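Local coordinates for protein 6-phosphogluconate dehydratase (Shewanella oneidensis, PDB 2GP4) that probably dehydrates 6-phosphogluconate to 2-keto-3-deoxy-6-phosphogluconate, a step of the Entner-Doudoroff pathway, and is seen here without its iron-sulfur cluster, at residues A[461-466]-A[565-570]; A[491-496]-A[553-558]; A[560-565]-A[575-580]. All coordinates share one frame; numbering follows the deposited sequence.

Contact 1: residues A[461-466]-A[565-570]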
loop_
_atom_site.group_PDB
_atom_site.type_symbol
_atom_site.label_atom_id
_atom_site.label_comp_id
_atom_site.label_asym_id
_atom_site.label_seq_id
_atom_site.Cartn_x
_atom_site.Cartn_y
_atom_site.Cartn_z
ATOM N N HIS A 461 -19.371 -12.599 12.567
ATOM C CA HIS A 461 -19.761 -11.530 11.642
ATOM C C HIS A 461 -19.147 -11.643 10.239
ATOM O O HIS A 461 -19.283 -10.716 9.438
ATOM C CB HIS A 461 -19.430 -10.142 12.234
ATOM C CG HIS A 461 -20.142 -9.833 13.518
ATOM N ND1 HIS A 461 -19.510 -9.238 14.591
ATOM C CD2 HIS A 461 -21.425 -10.037 13.903
ATOM C CE1 HIS A 461 -20.373 -9.083 15.580
ATOM N NE2 HIS A 461 -21.541 -9.563 15.190
ATOM N N ARG A 462 -18.489 -12.765 9.940
ATOM C CA ARG A 462 -17.790 -12.936 8.654
ATOM C C ARG A 462 -18.671 -13.441 7.511
ATOM O O ARG A 462 -18.233 -13.493 6.357
ATOM C CB ARG A 462 -16.547 -13.830 8.811
ATOM C CG ARG A 462 -15.376 -13.128 9.494
ATOM C CD ARG A 462 -14.157 -14.022 9.639
ATOM N NE ARG A 462 -13.160 -13.389 10.501
ATOM C CZ ARG A 462 -11.972 -13.906 10.814
ATOM N NH1 ARG A 462 -11.593 -15.087 10.340
ATOM N NH2 ARG A 462 -11.155 -13.227 11.607
ATOM N N VAL A 463 -19.907 -13.813 7.831
ATOM C CA VAL A 463 -20.888 -14.239 6.831
ATOM C C VAL A 463 -22.182 -13.454 7.039
ATOM O O VAL A 463 -22.804 -13.556 8.094
ATOM C CB VAL A 463 -21.186 -15.770 6.922
ATOM C CG1 VAL A 463 -22.221 -16.190 5.881
ATOM C CG2 VAL A 463 -19.909 -16.591 6.764
ATOM N N VAL A 464 -22.571 -12.664 6.040
ATOM C CA VAL A 464 -23.836 -11.939 6.075
ATOM C C VAL A 464 -24.608 -12.154 4.777
ATOM O O VAL A 464 -24.104 -11.872 3.685
ATOM C CB VAL A 464 -23.662 -10.413 6.335
ATOM C CG1 VAL A 464 -25.013 -9.679 6.254
ATOM C CG2 VAL A 464 -23.000 -10.150 7.686
ATOM N N GLU A 465 -25.824 -12.676 4.916
ATOM C CA GLU A 465 -26.763 -12.794 3.817
ATOM C C GLU A 465 -27.992 -11.968 4.193
ATOM O O GLU A 465 -28.721 -12.311 5.130
ATOM C CB GLU A 465 -27.129 -14.256 3.574
ATOM C CG GLU A 465 -27.971 -14.487 2.327
ATOM C CD GLU A 465 -28.431 -15.928 2.187
ATOM O OE1 GLU A 465 -27.585 -16.804 1.911
ATOM O OE2 GLU A 465 -29.644 -16.183 2.347
ATOM N N ALA A 466 -28.198 -10.871 3.468
ATOM C CA ALA A 466 -29.188 -9.867 3.839
ATOM C C ALA A 466 -29.668 -9.062 2.624
ATOM O O ALA A 466 -28.936 -8.940 1.642
ATOM C CB ALA A 466 -28.600 -8.940 4.885
ATOM N N ARG A 565 -25.124 -12.132 -0.552
ATOM C CA ARG A 565 -24.362 -12.952 0.372
ATOM C C ARG A 565 -22.909 -12.504 0.342
ATOM O O ARG A 565 -22.244 -12.622 -0.686
ATOM C CB ARG A 565 -24.484 -14.440 0.004
ATOM C CG ARG A 565 -23.781 -15.399 0.970
ATOM C CD ARG A 565 -23.777 -16.850 0.471
ATOM N NE ARG A 565 -25.126 -17.404 0.342
ATOM C CZ ARG A 565 -25.625 -17.963 -0.761
ATOM N NH1 ARG A 565 -24.889 -18.082 -1.862
ATOM N NH2 ARG A 565 -26.868 -18.427 -0.758
ATOM N N VAL A 566 -22.434 -11.957 1.458
ATOM C CA VAL A 566 -20.998 -11.750 1.655
ATOM C C VAL A 566 -20.466 -12.844 2.580
ATOM O O VAL A 566 -20.725 -12.851 3.781
ATOM C CB VAL A 566 -20.633 -10.299 2.135
ATOM C CG1 VAL A 566 -21.443 -9.887 3.342
ATOM C CG2 VAL A 566 -19.138 -10.170 2.415
ATOM N N ASP A 567 -19.759 -13.794 1.986
ATOM C CA ASP A 567 -19.208 -14.922 2.715
ATOM C C ASP A 567 -17.684 -14.844 2.687
ATOM O O ASP A 567 -17.048 -15.203 1.695
ATOM C CB ASP A 567 -19.706 -16.235 2.098
ATOM C CG ASP A 567 -19.491 -17.434 3.004
ATOM O OD1 ASP A 567 -18.382 -17.590 3.566
ATOM O OD2 ASP A 567 -20.441 -18.239 3.144
ATOM N N ALA A 568 -17.104 -14.369 3.785
ATOM C CA ALA A 568 -15.651 -14.229 3.901
ATOM C C ALA A 568 -14.990 -15.544 4.289
ATOM O O ALA A 568 -13.764 -15.668 4.271
ATOM C CB ALA A 568 -15.302 -13.134 4.895
ATOM N N LEU A 569 -15.815 -16.524 4.635
ATOM C CA LEU A 569 -15.356 -17.855 5.010
ATOM C C LEU A 569 -14.989 -18.668 3.764
ATOM O O LEU A 569 -13.927 -19.289 3.712
ATOM C CB LEU A 569 -16.465 -18.574 5.781
ATOM C CG LEU A 569 -16.197 -19.336 7.079
ATOM C CD1 LEU A 569 -17.427 -20.185 7.396
ATOM C CD2 LEU A 569 -14.939 -20.202 7.021
ATOM N N THR A 570 -15.875 -18.671 2.769
ATOM C CA THR A 570 -15.639 -19.422 1.533
ATOM C C THR A 570 -15.031 -18.553 0.441
ATOM O O THR A 570 -14.429 -19.068 -0.495
ATOM C CB THR A 570 -16.926 -20.103 0.991
ATOM O OG1 THR A 570 -17.974 -19.134 0.863
ATOM C CG2 THR A 570 -17.384 -21.225 1.920
#
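Arg565 grips Glu465 side-on: NE and NH2 both close on the single oxygen OE1, the NE bond measuring 3.0 Å from Arg565 NE to Glu465 OE1 and the NH2 bond being longer and more bent. Both nitrogens come to OE1 from the same face of the carboxylate, whose plane stands 61° from that of the guanidinium. The two chains run side by side and point the same way; Glu465 keeps CG anti to its backbone N (chi1 -173°) and stays extended, while Arg565 bends at chi3 (-63°) to turn its head toward the acid. Farther along this face, Val463 lies alongside Asp567, its CG2 3.7 Å from Asp567 OD1. Underneath, Val464 and Val566 face the core, Val464 CB meeting Val566 CG1 at 3.8 Å, and both also touch Ala525 of strand 524-528, two strands over from 463-471.

These pairs are set by the antiparallel ladder between strands 463-471 and 563-567 in the mixed sheet of the C-terminal domain. Val464 and Val566 form the hydrogen-bonded pair, with Val566 N 2.8 Å from Val464 O, and Ala568 N carries the pairing one step past the strand by bonding to Arg462 O at 2.9 Å. There the chain turns: Asp567 OD1 accepts from Thr570 N at 2.8 Å, an Asx motif, its donor well above the carboxylate plane. Glu572 takes Arg565 NH1 in a second salt bridge, so the guanidinium is held by two acids, whose carboxylates probably balance its charge and limit its rotation on this partly solvent-facing side of the sheet.

Contact 2: residues A[491-496]-A[553-558]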
loop_
_atom_site.group_PDB
_atom_site.type_symbol
_atom_site.label_atom_id
_atom_site.label_comp_id
_atom_site.label_asym_id
_atom_site.label_seq_id
_atom_site.Cartn_x
_atom_site.Cartn_y
_atom_site.Cartn_z
ATOM N N VAL A 491 -27.361 -5.431 3.629
ATOM C CA VAL A 491 -26.070 -5.128 3.032
ATOM C C VAL A 491 -26.177 -3.749 2.385
ATOM O O VAL A 491 -26.930 -3.565 1.431
ATOM C CB VAL A 491 -25.630 -6.212 2.009
ATOM C CG1 VAL A 491 -24.303 -5.835 1.346
ATOM C CG2 VAL A 491 -25.516 -7.573 2.684
ATOM N N VAL A 492 -25.455 -2.777 2.934
ATOM C CA VAL A 492 -25.428 -1.420 2.377
ATOM C C VAL A 492 -24.498 -1.360 1.153
ATOM O O VAL A 492 -23.276 -1.539 1.267
ATOM C CB VAL A 492 -25.005 -0.375 3.435
ATOM C CG1 VAL A 492 -24.934 1.027 2.825
ATOM C CG2 VAL A 492 -25.964 -0.390 4.621
ATOM N N VAL A 493 -25.097 -1.127 -0.013
ATOM C CA VAL A 493 -24.378 -1.060 -1.278
ATOM C C VAL A 493 -24.148 0.396 -1.649
ATOM O O VAL A 493 -25.098 1.167 -1.806
ATOM C CB VAL A 493 -25.170 -1.756 -2.418
ATOM C CG1 VAL A 493 -24.499 -1.530 -3.785
ATOM C CG2 VAL A 493 -25.353 -3.250 -2.124
ATOM N N VAL A 494 -22.877 0.762 -1.785
ATOM C CA VAL A 494 -22.491 2.108 -2.170
ATOM C C VAL A 494 -21.803 2.054 -3.532
ATOM O O VAL A 494 -20.676 1.573 -3.657
ATOM C CB VAL A 494 -21.556 2.753 -1.127
ATOM C CG1 VAL A 494 -21.341 4.224 -1.448
ATOM C CG2 VAL A 494 -22.119 2.585 0.294
ATOM N N LYS A 495 -22.489 2.542 -4.557
ATOM C CA LYS A 495 -21.964 2.458 -5.906
ATOM C C LYS A 495 -21.531 3.828 -6.430
ATOM O O LYS A 495 -21.744 4.851 -5.765
ATOM C CB LYS A 495 -22.978 1.780 -6.834
ATOM C CG LYS A 495 -24.340 2.453 -6.882
ATOM C CD LYS A 495 -25.206 1.823 -7.944
ATOM C CE LYS A 495 -26.509 2.585 -8.102
ATOM N NZ LYS A 495 -27.411 1.875 -9.048
ATOM N N GLY A 496 -20.901 3.825 -7.605
ATOM C CA GLY A 496 -20.367 5.040 -8.226
ATOM C C GLY A 496 -19.190 5.613 -7.461
ATOM O O GLY A 496 -18.997 6.831 -7.421
ATOM N N GLY A 553 -20.636 -3.209 -14.119
ATOM C CA GLY A 553 -20.599 -4.272 -13.120
ATOM C C GLY A 553 -21.967 -4.545 -12.529
ATOM O O GLY A 553 -22.788 -3.628 -12.377
ATOM N N LEU A 554 -22.199 -5.808 -12.182
ATOM C CA LEU A 554 -23.478 -6.257 -11.646
ATOM C C LEU A 554 -23.975 -5.423 -10.456
ATOM O O LEU A 554 -25.171 -5.406 -10.162
ATOM C CB LEU A 554 -23.404 -7.748 -11.282
ATOM C CG LEU A 554 -24.714 -8.539 -11.350
ATOM C CD1 LEU A 554 -25.252 -8.586 -12.785
ATOM C CD2 LEU A 554 -24.540 -9.945 -10.790
ATOM N N ILE A 555 -23.061 -4.726 -9.786
ATOM C CA ILE A 555 -23.428 -3.784 -8.716
ATOM C C ILE A 555 -24.407 -2.689 -9.189
ATOM O O ILE A 555 -25.223 -2.204 -8.406
ATOM C CB ILE A 555 -22.170 -3.150 -8.052
ATOM C CG1 ILE A 555 -22.572 -2.261 -6.870
ATOM C CG2 ILE A 555 -21.334 -2.393 -9.083
ATOM C CD1 ILE A 555 -21.420 -1.697 -6.072
ATOM N N ALA A 556 -24.322 -2.320 -10.466
ATOM C CA ALA A 556 -25.178 -1.283 -11.047
ATOM C C ALA A 556 -26.639 -1.715 -11.182
ATOM O O ALA A 556 -27.539 -0.874 -11.203
ATOM C CB ALA A 556 -24.628 -0.833 -12.408
ATOM N N LYS A 557 -26.870 -3.023 -11.268
ATOM C CA LYS A 557 -28.223 -3.568 -11.426
ATOM C C LYS A 557 -28.907 -3.942 -10.111
ATOM O O LYS A 557 -30.129 -4.145 -10.081
ATOM C CB LYS A 557 -28.221 -4.762 -12.385
ATOM C CG LYS A 557 -28.148 -4.361 -13.856
ATOM C CD LYS A 557 -28.277 -5.561 -14.772
ATOM C CE LYS A 557 -28.215 -5.137 -16.232
ATOM N NZ LYS A 557 -28.468 -6.289 -17.140
ATOM N N VAL A 558 -28.122 -4.028 -9.033
ATOM C CA VAL A 558 -28.645 -4.360 -7.704
ATOM C C VAL A 558 -29.786 -3.407 -7.329
ATOM O O VAL A 558 -29.684 -2.198 -7.533
ATOM C CB VAL A 558 -27.540 -4.313 -6.618
ATOM C CG1 VAL A 558 -28.088 -4.768 -5.266
ATOM C CG2 VAL A 558 -26.354 -5.176 -7.006
HETATM O O HOH W 1 -26.526 2.189 -11.365
HETATM O O HOH W 2 -27.552 -0.827 -8.257
#
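Ile555 lays its side chain against Val493 and Lys495 where strand 490-494, in the interior of the mixed sheet, runs out into a loop; the short turn 554-557, with helix-like backbone angles, lies in the connection between strands 541-546 and 563-567 and covers that end. The turn opens with Gly553, whose O accepts from Ala556 N at 2.8 Å. Next in contact comes Ile555: with CG1 anti to the backbone N (chi1 -175°) and the chain extended, it slides past Val493 in the opposite direction, placing CG1 3.7 Å from Val493 CG1 and CD1 3.9 Å from Lys495 CB. An alanine here would lack the whole branch beyond CB and is likely to open a gap against Val493 and the aliphatic root of Lys495. Ala556 follows, its carbonyl O 3.5 Å from Lys495 NZ; the lysine chain runs extended beyond CG to this buried amino group, which also bonds to Thr588. Val558 ends the segment and turns toward the strand, its CG1 4.4 Å from Val493 CG2, while it also meets Ile564 of strand 563-567. Beside it a water sits 2.8 Å from Lys495 NZ and 2.6 Å from Val558 O.

Contact 3: residues A[560-565]-A[575-580]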
loop_
_atom_site.group_PDB
_atom_site.type_symbol
_atom_site.label_atom_id
_atom_site.label_comp_id
_atom_site.label_asym_id
_atom_site.label_seq_id
_atom_site.Cartn_x
_atom_site.Cartn_y
_atom_site.Cartn_z
ATOM N N ASP A 560 -32.925 -2.446 -4.245
ATOM C CA ASP A 560 -33.291 -2.605 -2.841
ATOM C C ASP A 560 -34.081 -3.895 -2.649
ATOM O O ASP A 560 -34.995 -4.203 -3.423
ATOM C CB ASP A 560 -34.112 -1.410 -2.352
ATOM C CG ASP A 560 -33.341 -0.105 -2.412
ATOM O OD1 ASP A 560 -32.362 0.053 -1.646
ATOM O OD2 ASP A 560 -33.723 0.770 -3.225
ATOM N N GLY A 561 -33.710 -4.658 -1.628
ATOM C CA GLY A 561 -34.418 -5.890 -1.299
ATOM C C GLY A 561 -33.683 -7.139 -1.735
ATOM O O GLY A 561 -33.750 -8.162 -1.053
ATOM N N ASP A 562 -32.987 -7.062 -2.872
ATOM C CA ASP A 562 -32.205 -8.189 -3.389
ATOM C C ASP A 562 -31.343 -8.786 -2.289
ATOM O O ASP A 562 -30.736 -8.051 -1.510
ATOM C CB ASP A 562 -31.286 -7.743 -4.526
ATOM C CG ASP A 562 -32.038 -7.230 -5.738
ATOM O OD1 ASP A 562 -33.279 -7.364 -5.795
ATOM O OD2 ASP A 562 -31.372 -6.687 -6.645
ATOM N N LEU A 563 -31.289 -10.112 -2.223
ATOM C CA LEU A 563 -30.402 -10.777 -1.274
ATOM C C LEU A 563 -28.969 -10.762 -1.787
ATOM O O LEU A 563 -28.701 -11.125 -2.935
ATOM C CB LEU A 563 -30.844 -12.217 -0.999
ATOM C CG LEU A 563 -31.931 -12.562 0.035
ATOM C CD1 LEU A 563 -31.894 -11.665 1.282
ATOM C CD2 LEU A 563 -33.309 -12.545 -0.590
ATOM N N ILE A 564 -28.057 -10.329 -0.923
ATOM C CA ILE A 564 -26.629 -10.358 -1.201
ATOM C C ILE A 564 -25.924 -11.163 -0.124
ATOM O O ILE A 564 -26.106 -10.910 1.069
ATOM C CB ILE A 564 -26.042 -8.946 -1.230
ATOM C CG1 ILE A 564 -26.272 -8.312 -2.597
ATOM C CG2 ILE A 564 -24.556 -8.969 -0.884
ATOM C CD1 ILE A 564 -26.240 -6.800 -2.578
ATOM N N ARG A 565 -25.124 -12.132 -0.552
ATOM C CA ARG A 565 -24.362 -12.952 0.372
ATOM C C ARG A 565 -22.909 -12.504 0.342
ATOM O O ARG A 565 -22.244 -12.622 -0.686
ATOM C CB ARG A 565 -24.484 -14.440 0.004
ATOM C CG ARG A 565 -23.781 -15.399 0.970
ATOM C CD ARG A 565 -23.777 -16.850 0.471
ATOM N NE ARG A 565 -25.126 -17.404 0.342
ATOM C CZ ARG A 565 -25.625 -17.963 -0.761
ATOM N NH1 ARG A 565 -24.889 -18.082 -1.862
ATOM N NH2 ARG A 565 -26.868 -18.427 -0.758
ATOM N N LEU A 575 -24.866 -11.966 -5.612
ATOM C CA LEU A 575 -26.191 -11.372 -5.685
ATOM C C LEU A 575 -27.188 -12.491 -5.994
ATOM O O LEU A 575 -27.104 -13.148 -7.034
ATOM C CB LEU A 575 -26.244 -10.277 -6.754
ATOM C CG LEU A 575 -27.548 -9.487 -6.941
ATOM C CD1 LEU A 575 -27.905 -8.675 -5.695
ATOM C CD2 LEU A 575 -27.476 -8.590 -8.175
ATOM N N LEU A 576 -28.127 -12.707 -5.081
ATOM C CA LEU A 576 -29.016 -13.865 -5.150
ATOM C C LEU A 576 -30.253 -13.600 -6.003
ATOM O O LEU A 576 -31.387 -13.706 -5.533
ATOM C CB LEU A 576 -29.398 -14.333 -3.742
ATOM C CG LEU A 576 -28.406 -15.192 -2.948
ATOM C CD1 LEU A 576 -27.078 -14.518 -2.746
ATOM C CD2 LEU A 576 -29.011 -15.549 -1.601
ATOM N N VAL A 577 -30.016 -13.234 -7.260
ATOM C CA VAL A 577 -31.071 -13.108 -8.258
ATOM C C VAL A 577 -30.612 -13.847 -9.508
ATOM O O VAL A 577 -29.414 -13.904 -9.794
ATOM C CB VAL A 577 -31.410 -11.626 -8.598
ATOM C CG1 VAL A 577 -31.933 -10.889 -7.382
ATOM C CG2 VAL A 577 -30.206 -10.909 -9.133
ATOM N N SER A 578 -31.563 -14.418 -10.246
ATOM C CA SER A 578 -31.252 -15.198 -11.443
ATOM C C SER A 578 -30.685 -14.328 -12.558
ATOM O O SER A 578 -30.970 -13.128 -12.624
ATOM C CB SER A 578 -32.504 -15.923 -11.944
ATOM O OG SER A 578 -33.531 -14.998 -12.257
ATOM N N ASP A 579 -29.880 -14.943 -13.425
ATOM C CA ASP A 579 -29.386 -14.288 -14.638
ATOM C C ASP A 579 -30.543 -13.762 -15.493
ATOM O O ASP A 579 -30.446 -12.677 -16.077
ATOM C CB ASP A 579 -28.524 -15.250 -15.467
ATOM C CG ASP A 579 -27.067 -15.288 -15.015
ATOM O OD1 ASP A 579 -26.799 -15.260 -13.794
ATOM O OD2 ASP A 579 -26.181 -15.363 -15.892
ATOM N N THR A 580 -31.634 -14.529 -15.546
ATOM C CA THR A 580 -32.827 -14.161 -16.318
ATOM C C THR A 580 -33.515 -12.901 -15.780
ATOM O O THR A 580 -33.880 -12.016 -16.558
ATOM C CB THR A 580 -33.846 -15.320 -16.409
ATOM O OG1 THR A 580 -34.265 -15.708 -15.093
ATOM C CG2 THR A 580 -33.232 -16.520 -17.112
HETATM O O HOH W 3 -32.930 -11.657 -3.813
#
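Leu576 buries the most surface here, lying over Leu563 and across the head of Arg565. Its CB rests 3.8 Å from Leu563 CB, and CG is anti to the carbonyl carbon (chi1 -80°), which brings the two methyls against the Arg565 side chain. The leucine and arginine chains cross at about a right angle: CD1 touches the arginine's CB and lies over the centre of one guanidinium face, while CD2 is 3.7 Å from Arg565 NH2. A leucine thus covers one flat face of the cation.

The backbone pins this residue as well. Leu576 N gives a nearly straight bond to Leu563 O, 2.7 Å long with an N-H...O angle of 168°, and a water accepting from Leu563 N at 2.8 Å donates on to Leu576 O. This is the end of an antiparallel beta hairpin, strand 563-567 paired with the outermost strand 572-575; Leu576 centres an inverse gamma turn as the chain leaves the sheet for helix 579-584.

Leu575 is on the reverse face, in a non-hydrogen-bonded pair with Ile564. Its CD1 fits between two side chains of the opposite segment, 3.5 Å from Ile564 CG1 and 3.7 Å from Asp562 CB, and Leu582 of the helix packs against the same leucine. Asp562 comes next to Val577, its CG 4.0 Å from Val577 CG1. The polar partners of this carboxylate lie outside the two segments: Asp562 OD2 forms a salt bridge with Arg585 and accepts from the backbone N of Gln559.

All three contacts belong to one mixed sheet of the C-terminal domain. Contacts 1 and 3 use successive parts of strand 563-567 and share Arg565; their centres are about 14 Å apart, and Ala466 O of contact 1 probably bonds to Ile564 N of contact 3 at 3.0 Å. Contact 2 lies inside the chain loop that contact 1 closes. Its centre is about 17 Å from that of contact 1, although the two touch through Val491 CG2 and Ala466 O, 3.8 Å apart, but only about 11 Å from that of contact 3. Between contacts 2 and 3 the core is continuous: Ile564 CD1 is 3.7 Å from Val493 CG2, and Val558 CG2 is 3.8 Å from Leu575 CD2.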